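Local coordinates for aerotolerance-related membrane protein (Bacteroides fragilis, PDB 4JDU) that probably serves in oxygen tolerance as a membrane protein, its von Willebrand factor type A domain binding calcium, at residues Val141-Pro153 and Glu165-Met177. The protein carries 6 engineered substitutions. Sequence-based numbering, arbitrary orientation. Where two conformers were deposited one is given.
Sequences VLGVGLPDGAPIP and EGNVIVTRLNEAM
Leu173 presses its branched end against the backbone of Gly143-Gly145, and this is the tightly packed end of the contact. With CG anti to the backbone N (chi1 173°), CD1 lies 3.7 Å from Val144 O while CD2 meets Gly145 O. The two glycines lack side chains that would point at the leucine, so its methyls sit directly on the main chain. Val144 O and Gly145 O are buried here without a polar partner. Leu173 N donates to Leu146 O at 3.0 Å.

Farther along, Ala150 and Thr171 form an antiparallel hydrogen-bonded pair: Thr171 N reaches Ala150 O at 2.9 Å, and Ala150 N returns a bond to Thr171 O. Thr171 CG2 takes the position between its backbone N and carbonyl carbon, which brings it 3.3 Å from Ala150 O and against Ile152 CG1; the Thr171 and Ile152 side chains cross at about a right angle.

The surface side is looser. Arg172, extended from CG to NE, passes Pro147 O with CB, CG and CD, and NE makes a weak bond to Asp148 O. Val170 CG1 lies over one face of the guanidinium, offset toward its rim, and also touches Gly149 CA. Beyond the pair a water replaces a direct backbone bond, linking Ile152 N and Ile169 O, and Pro151 CB rests on Val168 CG1 at 3.7 Å.

The hairpin-like arm projects from the C-terminal end of strand 138-143, over the calcium site, which resembles the metal-ion-dependent adhesion site of von Willebrand factor type A domains; there Thr171 touches the calcium ligand Ser20. Leu173 also packs on Tyr189 and Arg191 of edge strand 189-191, and Asn174, at the N-cap of helix 175-184, accepts from Met177 N through OD1.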
# COMPACT_ATOMS: atom_id res chain seq x y z
N VAL A 141 -3.35 -2.39 -6.81
CA VAL A 141 -2.02 -2.49 -6.21
C VAL A 141 -1.03 -1.54 -6.89
O VAL A 141 -0.90 -1.54 -8.13
CB VAL A 141 -1.48 -3.93 -6.27
CG1 VAL A 141 -0.12 -4.01 -5.60
CG2 VAL A 141 -2.45 -4.91 -5.61
N LEU A 142 -0.37 -0.72 -6.08
CA LEU A 142 0.71 0.13 -6.56
C LEU A 142 2.01 -0.47 -6.03
O LEU A 142 2.24 -0.53 -4.81
CB LEU A 142 0.54 1.58 -6.09
CG LEU A 142 -0.83 2.19 -6.36
CD1 LEU A 142 -0.89 3.64 -5.93
CD2 LEU A 142 -1.24 2.02 -7.81
N GLY A 143 2.84 -0.96 -6.95
CA GLY A 143 4.08 -1.61 -6.59
C GLY A 143 5.20 -0.59 -6.55
O GLY A 143 5.44 0.11 -7.54
N VAL A 144 5.88 -0.50 -5.41
CA VAL A 144 7.00 0.43 -5.31
C VAL A 144 8.29 -0.33 -5.11
O VAL A 144 8.38 -1.26 -4.32
CB VAL A 144 6.85 1.48 -4.17
CG1 VAL A 144 5.83 2.55 -4.55
CG2 VAL A 144 6.46 0.81 -2.89
N GLY A 145 9.29 0.07 -5.89
CA GLY A 145 10.59 -0.58 -5.85
C GLY A 145 10.94 -1.07 -7.24
O GLY A 145 10.18 -0.89 -8.19
N LEU A 146 12.11 -1.69 -7.35
CA LEU A 146 12.58 -2.24 -8.61
C LEU A 146 12.75 -3.75 -8.47
O LEU A 146 13.00 -4.26 -7.38
CB LEU A 146 13.90 -1.60 -9.02
CG LEU A 146 13.90 -0.07 -9.19
CD1 LEU A 146 15.27 0.48 -9.54
CD2 LEU A 146 12.87 0.34 -10.23
N PRO A 147 12.60 -4.48 -9.58
CA PRO A 147 12.76 -5.93 -9.46
C PRO A 147 14.21 -6.36 -9.21
O PRO A 147 14.41 -7.48 -8.73
CB PRO A 147 12.26 -6.46 -10.81
CG PRO A 147 12.32 -5.29 -11.75
CD PRO A 147 12.06 -4.08 -10.89
N ASP A 148 15.18 -5.49 -9.50
CA ASP A 148 16.60 -5.85 -9.48
C ASP A 148 17.09 -6.30 -8.11
O ASP A 148 17.74 -7.35 -7.98
CB ASP A 148 17.46 -4.66 -9.94
CG ASP A 148 16.72 -3.71 -10.87
OD1 ASP A 148 15.64 -4.08 -11.38
OD2 ASP A 148 17.24 -2.59 -11.08
N GLY A 149 16.79 -5.49 -7.10
CA GLY A 149 17.19 -5.78 -5.74
C GLY A 149 18.04 -4.71 -5.09
O GLY A 149 19.06 -4.30 -5.65
N ALA A 150 17.62 -4.25 -3.91
CA ALA A 150 18.43 -3.32 -3.13
C ALA A 150 18.49 -3.76 -1.67
O ALA A 150 17.59 -4.46 -1.19
CB ALA A 150 17.87 -1.91 -3.23
N PRO A 151 19.54 -3.34 -0.94
CA PRO A 151 19.60 -3.62 0.50
C PRO A 151 18.75 -2.63 1.29
O PRO A 151 18.25 -1.66 0.72
CB PRO A 151 21.08 -3.41 0.82
CG PRO A 151 21.51 -2.35 -0.13
CD PRO A 151 20.73 -2.60 -1.41
N ILE A 152 18.58 -2.88 2.58
CA ILE A 152 17.77 -2.03 3.44
C ILE A 152 18.68 -1.24 4.40
O ILE A 152 19.27 -1.82 5.31
CB ILE A 152 16.76 -2.87 4.23
CG1 ILE A 152 15.96 -3.77 3.28
CG2 ILE A 152 15.84 -1.97 5.06
CD1 ILE A 152 15.20 -4.86 4.01
N PRO A 153 18.80 0.08 4.19
CA PRO A 153 19.69 0.87 5.06
C PRO A 153 19.13 1.04 6.46
O PRO A 153 17.91 1.10 6.67
CB PRO A 153 19.75 2.23 4.35
CG PRO A 153 18.41 2.33 3.64
CD PRO A 153 18.14 0.91 3.16
N GLU A 165 22.04 -15.23 9.37
CA GLU A 165 23.37 -15.73 9.03
C GLU A 165 24.37 -14.59 8.83
O GLU A 165 25.55 -14.81 8.55
CB GLU A 165 23.29 -16.61 7.78
CG GLU A 165 24.54 -17.44 7.51
CD GLU A 165 24.48 -18.83 8.13
OE1 GLU A 165 23.93 -18.97 9.24
OE2 GLU A 165 24.98 -19.77 7.49
N GLY A 166 23.88 -13.36 8.98
CA GLY A 166 24.75 -12.19 8.95
C GLY A 166 24.97 -11.61 7.56
O GLY A 166 25.81 -10.72 7.38
N ASN A 167 24.23 -12.11 6.58
CA ASN A 167 24.35 -11.60 5.23
C ASN A 167 23.36 -10.47 4.94
O ASN A 167 22.26 -10.45 5.48
CB ASN A 167 24.18 -12.72 4.20
CG ASN A 167 25.32 -13.72 4.26
OD1 ASN A 167 26.48 -13.36 4.48
ND2 ASN A 167 25.00 -14.99 4.07
N VAL A 168 23.78 -9.54 4.09
CA VAL A 168 22.92 -8.41 3.73
C VAL A 168 21.65 -8.91 3.05
O VAL A 168 21.70 -9.69 2.08
CB VAL A 168 23.67 -7.43 2.81
CG1 VAL A 168 22.74 -6.32 2.31
CG2 VAL A 168 24.86 -6.83 3.56
N ILE A 169 20.50 -8.46 3.56
CA ILE A 169 19.22 -8.76 2.96
C ILE A 169 19.03 -7.94 1.68
O ILE A 169 19.24 -6.72 1.67
CB ILE A 169 18.06 -8.46 3.94
CG1 ILE A 169 18.09 -9.45 5.11
CG2 ILE A 169 16.72 -8.51 3.22
CD1 ILE A 169 17.27 -8.98 6.33
N VAL A 170 18.63 -8.60 0.61
CA VAL A 170 18.27 -7.90 -0.61
C VAL A 170 16.78 -8.07 -0.83
O VAL A 170 16.27 -9.20 -0.86
CB VAL A 170 19.05 -8.44 -1.82
CG1 VAL A 170 18.57 -7.76 -3.10
CG2 VAL A 170 20.54 -8.22 -1.62
N THR A 171 16.08 -6.95 -0.96
CA THR A 171 14.64 -6.96 -1.20
C THR A 171 14.32 -6.51 -2.62
O THR A 171 14.92 -5.56 -3.11
CB THR A 171 13.89 -6.07 -0.18
OG1 THR A 171 12.52 -5.98 -0.58
CG2 THR A 171 14.50 -4.66 -0.10
N ARG A 172 13.39 -7.21 -3.25
CA ARG A 172 13.03 -6.95 -4.64
C ARG A 172 11.53 -6.71 -4.77
O ARG A 172 10.73 -7.33 -4.06
CB ARG A 172 13.41 -8.16 -5.51
CG ARG A 172 14.89 -8.47 -5.56
CD ARG A 172 15.20 -9.78 -6.29
NE ARG A 172 16.64 -10.04 -6.28
CZ ARG A 172 17.29 -10.59 -5.26
NH1 ARG A 172 16.63 -10.95 -4.16
NH2 ARG A 172 18.59 -10.79 -5.32
N LEU A 173 11.15 -5.82 -5.68
CA LEU A 173 9.74 -5.70 -6.05
C LEU A 173 9.27 -7.05 -6.58
O LEU A 173 9.90 -7.61 -7.49
CB LEU A 173 9.56 -4.64 -7.13
CG LEU A 173 8.14 -4.55 -7.71
CD1 LEU A 173 7.21 -3.84 -6.75
CD2 LEU A 173 8.17 -3.84 -9.04
N ASN A 174 8.19 -7.57 -6.01
CA ASN A 174 7.60 -8.82 -6.49
C ASN A 174 6.43 -8.49 -7.39
O ASN A 174 5.27 -8.49 -6.96
CB ASN A 174 7.14 -9.69 -5.32
CG ASN A 174 6.72 -11.09 -5.77
OD1 ASN A 174 6.34 -11.30 -6.93
ND2 ASN A 174 6.77 -12.04 -4.85
N GLU A 175 6.72 -8.23 -8.66
CA GLU A 175 5.70 -7.74 -9.57
C GLU A 175 4.64 -8.79 -9.85
O GLU A 175 3.45 -8.46 -9.90
CB GLU A 175 6.35 -7.29 -10.86
CG GLU A 175 5.47 -6.40 -11.73
CD GLU A 175 6.29 -5.38 -12.49
OE1 GLU A 175 7.03 -5.78 -13.42
OE2 GLU A 175 6.23 -4.19 -12.14
N ALA A 176 5.05 -10.05 -10.04
CA ALA A 176 4.10 -11.10 -10.35
C ALA A 176 3.02 -11.20 -9.28
O ALA A 176 1.83 -11.31 -9.61
CB ALA A 176 4.81 -12.44 -10.52
N MSE A 177 3.43 -11.16 -8.02
CA MSE A 177 2.50 -11.23 -6.90
C MSE A 177 1.55 -10.03 -6.91
O MSE A 177 0.34 -10.20 -6.76
CB MSE A 177 3.26 -11.31 -5.56
CG MSE A 177 2.40 -11.14 -4.30
SE MSE A 177 0.94 -12.43 -4.07
CE MSE A 177 1.92 -14.12 -4.19
O HOH W 1 19.67 -5.09 3.77